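Local coordinates for probable LRR receptor-like serine/threonine-protein kinase At4g26540 (Arabidopsis thaliana, PDB 5HZ0), which serves as a cell-surface receptor for RGF peptide hormones, which maintain the root stem cell niche, and pairs with SERK co-receptors through its leucine-rich repeat ectodomain, at residues 533-539 with 559-565; 543-548 with 567-572. The protein carries 5 engineered substitutions. All coordinates share one frame; numbering follows the deposited sequence.

Contact 1. Residues 533-539 with 559-565; sequences IPDELGQ and PSRFSDL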
ATOM      1  N   ILE A 533      13.706  29.113 -31.212  1.00 21.39           N
ATOM      2  CA  ILE A 533      12.631  28.541 -30.438  1.00 20.92           C
ATOM      3  C   ILE A 533      11.356  28.927 -31.169  1.00 26.27           C
ATOM      4  O   ILE A 533      11.055  30.111 -31.304  1.00 24.65           O
ATOM      5  CB  ILE A 533      12.573  29.146 -29.023  1.00 18.97           C
ATOM      6  CG1 ILE A 533      13.950  29.151 -28.341  1.00 13.06           C
ATOM      7  CG2 ILE A 533      11.540  28.422 -28.183  1.00 13.62           C
ATOM      8  CD1 ILE A 533      13.936  29.803 -26.939  1.00 12.85           C
ATOM      9  N   PRO A 534      10.609  27.927 -31.665  1.00 31.02           N
ATOM     10  CA  PRO A 534       9.393  28.191 -32.447  1.00 31.47           C
ATOM     11  C   PRO A 534       8.295  28.837 -31.612  1.00 31.70           C
ATOM     12  O   PRO A 534       8.322  28.755 -30.384  1.00 26.74           O
ATOM     13  CB  PRO A 534       8.958  26.796 -32.907  1.00 35.59           C
ATOM     14  CG  PRO A 534       9.603  25.847 -31.938  1.00 37.59           C
ATOM     15  CD  PRO A 534      10.920  26.490 -31.583  1.00 30.72           C
ATOM     16  N   ASP A 535       7.347  29.487 -32.282  1.00 39.78           N
ATOM     17  CA  ASP A 535       6.227  30.135 -31.614  1.00 40.86           C
ATOM     18  C   ASP A 535       5.309  29.071 -31.034  1.00 37.30           C
ATOM     19  O   ASP A 535       4.605  29.300 -30.051  1.00 30.17           O
ATOM     20  CB  ASP A 535       5.456  30.994 -32.616  1.00 50.02           C
ATOM     21  CG  ASP A 535       5.169  32.396 -32.099  1.00 58.67           C
ATOM     22  OD1 ASP A 535       5.913  32.886 -31.218  1.00 59.25           O
ATOM     23  OD2 ASP A 535       4.196  33.016 -32.587  1.00 63.23           O
ATOM     24  N   GLU A 536       5.335  27.898 -31.658  1.00 39.36           N
ATOM     25  CA  GLU A 536       4.488  26.784 -31.267  1.00 39.95           C
ATOM     26  C   GLU A 536       4.656  26.350 -29.811  1.00 37.58           C
ATOM     27  O   GLU A 536       3.685  25.965 -29.172  1.00 39.37           O
ATOM     28  CB  GLU A 536       4.702  25.592 -32.203  1.00 45.65           C
ATOM     29  CG  GLU A 536       4.032  25.755 -33.564  1.00 52.63           C
ATOM     30  CD  GLU A 536       4.795  26.687 -34.485  1.00 55.28           C
ATOM     31  OE1 GLU A 536       5.971  26.982 -34.192  1.00 57.36           O
ATOM     32  OE2 GLU A 536       4.221  27.116 -35.507  1.00 57.45           O
ATOM     33  N   LEU A 537       5.874  26.410 -29.281  1.00 33.90           N
ATOM     34  CA  LEU A 537       6.093  26.016 -27.887  1.00 29.37           C
ATOM     35  C   LEU A 537       5.236  26.819 -26.901  1.00 25.71           C
ATOM     36  O   LEU A 537       4.897  26.328 -25.830  1.00 26.64           O
ATOM     37  CB  LEU A 537       7.575  26.108 -27.505  1.00 29.64           C
ATOM     38  CG  LEU A 537       8.506  25.098 -28.178  1.00 34.29           C
ATOM     39  CD1 LEU A 537       9.958  25.402 -27.870  1.00 30.06           C
ATOM     40  CD2 LEU A 537       8.159  23.671 -27.746  1.00 34.65           C
ATOM     41  N   GLY A 538       4.872  28.043 -27.275  1.00 25.80           N
ATOM     42  CA  GLY A 538       4.052  28.889 -26.421  1.00 32.34           C
ATOM     43  C   GLY A 538       2.566  28.567 -26.492  1.00 39.35           C
ATOM     44  O   GLY A 538       1.762  29.081 -25.713  1.00 42.12           O
ATOM     45  N   GLN A 539       2.214  27.693 -27.425  1.00 38.83           N
ATOM     46  CA  GLN A 539       0.829  27.345 -27.722  1.00 40.21           C
ATOM     47  C   GLN A 539       0.321  26.127 -26.947  1.00 40.20           C
ATOM     48  O   GLN A 539      -0.761  25.615 -27.231  1.00 38.23           O
ATOM     49  CB  GLN A 539       0.631  27.156 -29.228  1.00 45.35           C
ATOM     50  CG  GLN A 539       0.468  28.466 -29.986  1.00 52.84           C
ATOM     51  CD  GLN A 539       0.526  28.295 -31.495  1.00 57.30           C
ATOM     52  OE1 GLN A 539       1.118  27.343 -32.003  1.00 58.78           O
ATOM     53  NE2 GLN A 539      -0.088  29.223 -32.218  1.00 58.47           N
ATOM     54  N   PRO A 559      10.193  33.887 -28.075  1.00 23.97           N
ATOM     55  CA  PRO A 559       8.963  34.124 -28.843  1.00 21.25           C
ATOM     56  C   PRO A 559       7.859  34.800 -28.023  1.00 22.69           C
ATOM     57  O   PRO A 559       7.653  34.452 -26.856  1.00 21.05           O
ATOM     58  CB  PRO A 559       8.537  32.715 -29.270  1.00 18.09           C
ATOM     59  CG  PRO A 559       9.316  31.783 -28.388  1.00 15.83           C
ATOM     60  CD  PRO A 559      10.595  32.470 -28.092  1.00 15.47           C
ATOM     61  N   SER A 560       7.165  35.758 -28.639  1.00 23.91           N
ATOM     62  CA  SER A 560       6.109  36.512 -27.972  1.00 23.06           C
ATOM     63  C   SER A 560       5.010  35.598 -27.447  1.00 26.25           C
ATOM     64  O   SER A 560       4.411  35.856 -26.394  1.00 39.37           O
ATOM     65  CB  SER A 560       5.531  37.586 -28.908  1.00 30.04           C
ATOM     66  OG  SER A 560       4.837  37.018 -30.011  1.00 34.75           O
ATOM     67  N   ARG A 561       4.776  34.503 -28.156  1.00 26.13           N
ATOM     68  CA  ARG A 561       3.779  33.529 -27.717  1.00 34.79           C
ATOM     69  C   ARG A 561       4.068  32.994 -26.313  1.00 32.61           C
ATOM     70  O   ARG A 561       3.168  32.493 -25.648  1.00 34.05           O
ATOM     71  CB  ARG A 561       3.673  32.373 -28.711  1.00 42.21           C
ATOM     72  CG  ARG A 561       2.429  31.513 -28.528  1.00 55.81           C
ATOM     73  CD  ARG A 561       1.208  32.176 -29.143  1.00 64.42           C
ATOM     74  NE  ARG A 561       1.425  32.445 -30.563  1.00 71.19           N
ATOM     75  CZ  ARG A 561       0.481  32.366 -31.496  1.00 77.39           C
ATOM     76  NH1 ARG A 561      -0.757  32.022 -31.170  1.00 79.73           N
ATOM     77  NH2 ARG A 561       0.777  32.628 -32.761  1.00 80.48           N
ATOM     78  N   PHE A 562       5.317  33.118 -25.859  1.00 30.23           N
ATOM     79  CA  PHE A 562       5.705  32.662 -24.525  1.00 26.84           C
ATOM     80  C   PHE A 562       4.933  33.357 -23.411  1.00 32.07           C
ATOM     81  O   PHE A 562       4.907  32.876 -22.276  1.00 35.77           O
ATOM     82  CB  PHE A 562       7.209  32.829 -24.296  1.00 24.55           C
ATOM     83  CG  PHE A 562       8.008  31.568 -24.513  1.00 25.39           C
ATOM     84  CD1 PHE A 562       7.669  30.672 -25.522  1.00 26.30           C
ATOM     85  CD2 PHE A 562       9.116  31.290 -23.722  1.00 20.76           C
ATOM     86  CE1 PHE A 562       8.416  29.518 -25.732  1.00 24.70           C
ATOM     87  CE2 PHE A 562       9.866  30.147 -23.919  1.00 17.85           C
ATOM     88  CZ  PHE A 562       9.518  29.256 -24.925  1.00 22.94           C
ATOM     89  N   SER A 563       4.303  34.488 -23.726  1.00 34.37           N
ATOM     90  CA  SER A 563       3.485  35.168 -22.726  1.00 37.77           C
ATOM     91  C   SER A 563       2.245  34.343 -22.381  1.00 44.24           C
ATOM     92  O   SER A 563       1.610  34.552 -21.350  1.00 47.94           O
ATOM     93  CB  SER A 563       3.087  36.566 -23.203  1.00 38.18           C
ATOM     94  OG  SER A 563       2.432  36.507 -24.456  1.00 40.21           O
ATOM     95  N   ASP A 564       1.923  33.393 -23.253  1.00 42.09           N
ATOM     96  CA  ASP A 564       0.754  32.547 -23.094  1.00 40.64           C
ATOM     97  C   ASP A 564       0.975  31.349 -22.178  1.00 40.98           C
ATOM     98  O   ASP A 564       0.018  30.632 -21.865  1.00 37.90           O
ATOM     99  CB  ASP A 564       0.260  32.055 -24.455  1.00 40.02           C
ATOM    100  CG  ASP A 564      -0.608  33.071 -25.160  1.00 42.46           C
ATOM    101  OD1 ASP A 564      -1.271  33.869 -24.461  1.00 38.70           O
ATOM    102  OD2 ASP A 564      -0.633  33.060 -26.410  1.00 45.92           O
ATOM    103  N   LEU A 565       2.201  31.112 -21.717  1.00 35.79           N
ATOM    104  CA  LEU A 565       2.333  29.965 -20.839  1.00 34.46           C
ATOM    105  C   LEU A 565       2.083  30.537 -19.472  1.00 32.72           C
ATOM    106  O   LEU A 565       3.010  30.918 -18.764  1.00 34.91           O
ATOM    107  CB  LEU A 565       3.757  29.402 -20.914  1.00 29.90           C
ATOM    108  CG  LEU A 565       4.184  28.920 -22.307  1.00 24.93           C
ATOM    109  CD1 LEU A 565       5.700  28.808 -22.433  1.00 22.25           C
ATOM    110  CD2 LEU A 565       3.508  27.608 -22.631  1.00 23.35           C
TER

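Contact 2. Residues 543-548 with 567-572; sequences LAISLN and NLGVLD. With NAG (2-acetamido-2-deoxy-beta-D-glucopyranose), chain D; NAG (2-acetamido-2-deoxy-beta-D-glucopyranose), chain E.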
ATOM      1  N   LEU A 543       1.650  23.271 -20.538  1.00 27.11           N
ATOM      2  CA  LEU A 543       3.025  23.319 -20.034  1.00 25.13           C
ATOM      3  C   LEU A 543       3.007  24.023 -18.696  1.00 16.58           C
ATOM      4  O   LEU A 543       2.715  25.198 -18.607  1.00 27.49           O
ATOM      5  CB  LEU A 543       3.938  24.075 -21.003  1.00 27.04           C
ATOM      6  CG  LEU A 543       4.644  23.236 -22.071  1.00 18.17           C
ATOM      7  CD1 LEU A 543       5.504  24.099 -22.963  1.00 12.97           C
ATOM      8  CD2 LEU A 543       5.474  22.169 -21.398  1.00 14.14           C
ATOM      9  N   ALA A 544       3.360  23.290 -17.657  1.00 16.08           N
ATOM     10  CA  ALA A 544       3.098  23.737 -16.300  1.00 22.50           C
ATOM     11  C   ALA A 544       4.285  23.517 -15.397  1.00 18.81           C
ATOM     12  O   ALA A 544       4.793  24.450 -14.777  1.00 25.66           O
ATOM     13  CB  ALA A 544       1.855  23.060 -15.732  1.00 26.17           C
ATOM     14  N   ILE A 545       4.662  22.251 -15.257  1.00 16.77           N
ATOM     15  CA  ILE A 545       5.719  21.874 -14.333  1.00 19.05           C
ATOM     16  C   ILE A 545       7.066  22.484 -14.709  1.00 20.92           C
ATOM     17  O   ILE A 545       7.651  23.234 -13.932  1.00 23.28           O
ATOM     18  CB  ILE A 545       5.891  20.358 -14.262  1.00 16.44           C
ATOM     19  CG1 ILE A 545       4.581  19.675 -13.848  1.00 14.31           C
ATOM     20  CG2 ILE A 545       7.022  20.018 -13.316  1.00  8.75           C
ATOM     21  CD1 ILE A 545       4.699  18.163 -13.739  1.00  9.15           C
ATOM     22  N   SER A 546       7.555  22.165 -15.902  1.00 20.47           N
ATOM     23  CA  SER A 546       8.868  22.639 -16.303  1.00 18.35           C
ATOM     24  C   SER A 546       9.046  22.739 -17.812  1.00 12.83           C
ATOM     25  O   SER A 546       8.493  21.942 -18.565  1.00  9.83           O
ATOM     26  CB  SER A 546       9.944  21.732 -15.704  1.00 25.07           C
ATOM     27  OG  SER A 546      11.219  22.056 -16.209  1.00 27.77           O
ATOM     28  N   LEU A 547       9.813  23.740 -18.240  1.00 15.75           N
ATOM     29  CA  LEU A 547      10.315  23.830 -19.612  1.00 14.14           C
ATOM     30  C   LEU A 547      11.806  24.178 -19.539  1.00 12.75           C
ATOM     31  O   LEU A 547      12.192  25.269 -19.080  1.00  9.71           O
ATOM     32  CB  LEU A 547       9.529  24.864 -20.444  1.00 10.90           C
ATOM     33  CG  LEU A 547      10.018  25.279 -21.847  1.00 22.62           C
ATOM     34  CD1 LEU A 547      10.036  24.112 -22.825  1.00 11.04           C
ATOM     35  CD2 LEU A 547       9.188  26.431 -22.418  1.00 12.11           C
ATOM     36  N   ASN A 548      12.632  23.234 -19.985  1.00 10.55           N
ATOM     37  CA  ASN A 548      14.076  23.382 -19.952  1.00 12.16           C
ATOM     38  C   ASN A 548      14.594  23.300 -21.387  1.00 13.71           C
ATOM     39  O   ASN A 548      14.529  22.251 -22.020  1.00  8.57           O
ATOM     40  CB  ASN A 548      14.679  22.280 -19.067  1.00  7.79           C
ATOM     41  CG  ASN A 548      16.142  22.512 -18.717  1.00  7.32           C
ATOM     42  OD1 ASN A 548      16.862  23.215 -19.426  1.00 13.16           O
ATOM     43  ND2 ASN A 548      16.590  21.873 -17.621  1.00  6.72           N
ATOM     44  N   ASN A 567       0.703  28.996 -16.968  1.00 30.88           N
ATOM     45  CA  ASN A 567       0.872  28.010 -15.908  1.00 31.86           C
ATOM     46  C   ASN A 567       2.303  27.568 -15.591  1.00 30.70           C
ATOM     47  O   ASN A 567       2.523  26.825 -14.626  1.00 29.34           O
ATOM     48  CB  ASN A 567      -0.005  26.793 -16.192  1.00 35.06           C
ATOM     49  CG  ASN A 567      -1.456  27.037 -15.851  1.00 34.68           C
ATOM     50  OD1 ASN A 567      -1.791  27.389 -14.720  1.00 36.87           O
ATOM     51  ND2 ASN A 567      -2.323  26.873 -16.832  1.00 31.86           N
ATOM     52  N   LEU A 568       3.274  28.042 -16.370  1.00 27.93           N
ATOM     53  CA  LEU A 568       4.635  27.529 -16.273  1.00 21.97           C
ATOM     54  C   LEU A 568       5.254  27.942 -14.950  1.00 17.37           C
ATOM     55  O   LEU A 568       5.332  29.120 -14.642  1.00 25.82           O
ATOM     56  CB  LEU A 568       5.480  28.045 -17.439  1.00 13.24           C
ATOM     57  CG  LEU A 568       6.882  27.463 -17.583  1.00 20.80           C
ATOM     58  CD1 LEU A 568       6.839  25.936 -17.529  1.00 11.80           C
ATOM     59  CD2 LEU A 568       7.489  27.923 -18.889  1.00 18.65           C
ATOM     60  N   GLY A 569       5.665  26.962 -14.154  1.00 15.43           N
ATOM     61  CA  GLY A 569       6.303  27.243 -12.878  1.00 11.78           C
ATOM     62  C   GLY A 569       7.815  27.370 -12.944  1.00 17.66           C
ATOM     63  O   GLY A 569       8.415  28.103 -12.165  1.00 21.26           O
ATOM     64  N   VAL A 570       8.437  26.665 -13.885  1.00 13.95           N
ATOM     65  CA  VAL A 570       9.891  26.666 -13.991  1.00 13.61           C
ATOM     66  C   VAL A 570      10.340  26.802 -15.441  1.00 16.90           C
ATOM     67  O   VAL A 570       9.891  26.045 -16.315  1.00 17.64           O
ATOM     68  CB  VAL A 570      10.497  25.379 -13.391  1.00 14.67           C
ATOM     69  CG1 VAL A 570      12.009  25.339 -13.621  1.00  8.76           C
ATOM     70  CG2 VAL A 570      10.165  25.272 -11.906  1.00 13.06           C
ATOM     71  N   LEU A 571      11.218  27.766 -15.705  1.00 10.34           N
ATOM     72  CA  LEU A 571      11.718  27.953 -17.061  1.00 10.47           C
ATOM     73  C   LEU A 571      13.228  28.181 -17.061  1.00 12.70           C
ATOM     74  O   LEU A 571      13.729  29.086 -16.394  1.00 25.27           O
ATOM     75  CB  LEU A 571      10.978  29.102 -17.759  1.00 11.34           C
ATOM     76  CG  LEU A 571      11.538  29.563 -19.112  1.00 17.01           C
ATOM     77  CD1 LEU A 571      11.313  28.546 -20.221  1.00 11.52           C
ATOM     78  CD2 LEU A 571      10.956  30.897 -19.508  1.00 19.72           C
ATOM     79  N   ASP A 572      13.942  27.338 -17.796  1.00  9.56           N
ATOM     80  CA  ASP A 572      15.385  27.419 -17.940  1.00  9.12           C
ATOM     81  C   ASP A 572      15.757  27.409 -19.434  1.00 17.03           C
ATOM     82  O   ASP A 572      15.645  26.376 -20.120  1.00 14.01           O
ATOM     83  CB  ASP A 572      16.002  26.205 -17.248  1.00  8.33           C
ATOM     84  CG  ASP A 572      17.502  26.328 -17.045  1.00 13.64           C
ATOM     85  OD1 ASP A 572      18.135  27.153 -17.725  1.00 18.08           O
ATOM     86  OD2 ASP A 572      18.051  25.585 -16.201  1.00 10.91           O
TER
HETATM   87  C1  NAG D 703      17.984  22.072 -17.250  1.00  6.30           C
HETATM   88  C2  NAG D 703      18.044  21.838 -15.742  1.00  5.89           C
HETATM   89  C3  NAG D 703      19.490  21.847 -15.229  1.00  6.45           C
HETATM   90  C4  NAG D 703      20.334  20.845 -16.028  1.00  5.40           C
HETATM   91  C5  NAG D 703      20.247  21.285 -17.489  1.00  5.48           C
HETATM   92  C6  NAG D 703      21.077  20.444 -18.457  1.00 11.05           C
HETATM   93  C7  NAG D 703      16.411  22.729 -14.087  1.00  7.15           C
HETATM   94  C8  NAG D 703      15.650  23.962 -13.672  1.00  6.98           C
HETATM   95  N2  NAG D 703      17.222  22.869 -15.138  1.00  6.36           N
HETATM   96  O3  NAG D 703      19.493  21.557 -13.853  1.00 10.69           O
HETATM   97  O4  NAG D 703      21.681  20.665 -15.561  1.00  4.84           O
HETATM   98  O5  NAG D 703      18.907  21.229 -17.914  1.00  5.91           O
HETATM   99  O6  NAG D 703      20.704  19.082 -18.389  1.00  4.89           O
HETATM  100  O7  NAG D 703      16.274  21.682 -13.454  1.00  7.15           O
HETATM  101  C1  NAG E 704      19.046  27.485 -13.776  1.00  7.19           C
HETATM  102  C2  NAG E 704      19.979  26.278 -13.609  1.00 11.41           C
HETATM  103  C3  NAG E 704      19.373  25.153 -12.761  1.00 11.96           C
HETATM  104  C4  NAG E 704      18.714  25.685 -11.493  1.00 13.16           C
HETATM  105  C5  NAG E 704      17.808  26.866 -11.843  1.00 14.95           C
HETATM  106  C6  NAG E 704      17.206  27.532 -10.616  1.00 16.13           C
HETATM  107  C7  NAG E 704      21.593  25.356 -15.181  1.00  5.99           C
HETATM  108  C8  NAG E 704      21.866  24.942 -16.599  1.00  6.07           C
HETATM  109  N2  NAG E 704      20.358  25.769 -14.916  1.00  6.41           N
HETATM  110  O3  NAG E 704      20.410  24.305 -12.352  1.00 11.24           O
HETATM  111  O4  NAG E 704      18.052  24.631 -10.811  1.00 14.36           O
HETATM  112  O5  NAG E 704      18.562  27.860 -12.511  1.00 10.61           O
HETATM  113  O6  NAG E 704      18.238  28.148  -9.868  1.00 18.98           O
HETATM  114  O7  NAG E 704      22.463  25.288 -14.313  1.00  5.58           O

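Contact 1. Residues 533-539 with 559-565
Arg561 sends CG anti to its own backbone N (chi1 -165°) and then bends at chi2 and chi3, which brings the edge of its guanidinium to Asp535 and one face to Gln539. The two segments are equivalent stretches of successive turns in the leucine-rich repeat solenoid, each with a proline shortly before a 3-10 segment, 536-538 and 560-564. Asp535 OD2 lies at the edge of the guanidinium, in its plane, and forms a salt bridge 3.4 Å from Arg561 NH2; the hydrogen bonds from NH2 and NE are both weak, and the carboxylate stands nearly upright to the guanidinium, the planes 83° apart. Gln539 comes over one face of that group instead, its modelled amide placed there without a hydrogen bond to the arginine. Beside this polar group, Gly538 sits where the backbones draw together, its CA 4.5 Å from Phe562 CA; having no side chain, it packs directly against Arg561 CG and the Phe562 ring. The buried side is apolar: Leu537 CB meets the edge of the Phe562 ring, and Pro559 and Leu565 cover its opposite faces from within their own segment. Leu537 also packs on Ile509 and Ile513 of the preceding turn. Ile533 CG2, anti to its backbone N, approaches the ring obliquely and reaches Phe562 CZ at 3.9 Å.

Contact 2. Residues 543-548 with 567-572
Leu547 is gripped through both of its backbone polar atoms: its N donates to Val570 O at 3.0 Å, and its O accepts from Asp572 N, also at 3.0 Å and nearly straight (169°). This is the parallel ladder of strands 546-548 and 570-572, whose directions differ by 1°, on the concave face of the leucine-rich repeat solenoid. Before the strands begin, Gly569 N donates to Ala544 O at 2.7 Å and carries the pairing back into the loops. Toward the core, Leu547 and Leu571 lie side by side and point the same way, with CD2 of Leu547 3.7 Å from CD1 of Leu571, while Leu568 crosses Leu547 at about a right angle and sets its CD2 against CB.

On the other face, Asn548 ND2 is bonded covalently to C1 of the chain D NAG. Asp572 OD2 accepts from N2 of that sugar at 3.0 Å and from N2 of the chain E NAG at 2.6 Å. Both residues hold CG anti to the backbone N (chi1 -167° for Asp572), which carries their end groups out on the same face. Farther out, Ser550 hydrogen-bonds Asn548 OD1 and Ser574 Asp572 OD1, which helps to orient them; Glu526 is a further NAG partner. With an alanine at Asp572, both acetamido N-H groups would probably lose their shared acceptor and the sugars shift more easily. One oxygen, OD2, thus accepts from two glycans, which is likely to favour an ionised carboxylate.

Contacts 1 and 2 span three successive predicted repeats near the C-terminal end of the solenoid, their centres 12 Å apart, and share the middle repeat, which supplies 543-548 and 559-565. Their segments alternate along the chain: 533-539, 543-548, 559-565, then 567-572; within the middle repeat the strand comes first, the 3-10 segment follows, and the chain then enters the next strand. The two meet in a shared apolar core, where Phe562 CZ lies 3.8 Å from Leu547 CD2 and Leu565 CD2 lies 3.9 Å from Leu543 CB. Contact 1 stacks the loop side and contact 2 the parallel strands, so consecutive coils are joined at two places around their circumference, as expected of a repeat ectodomain built by stacking.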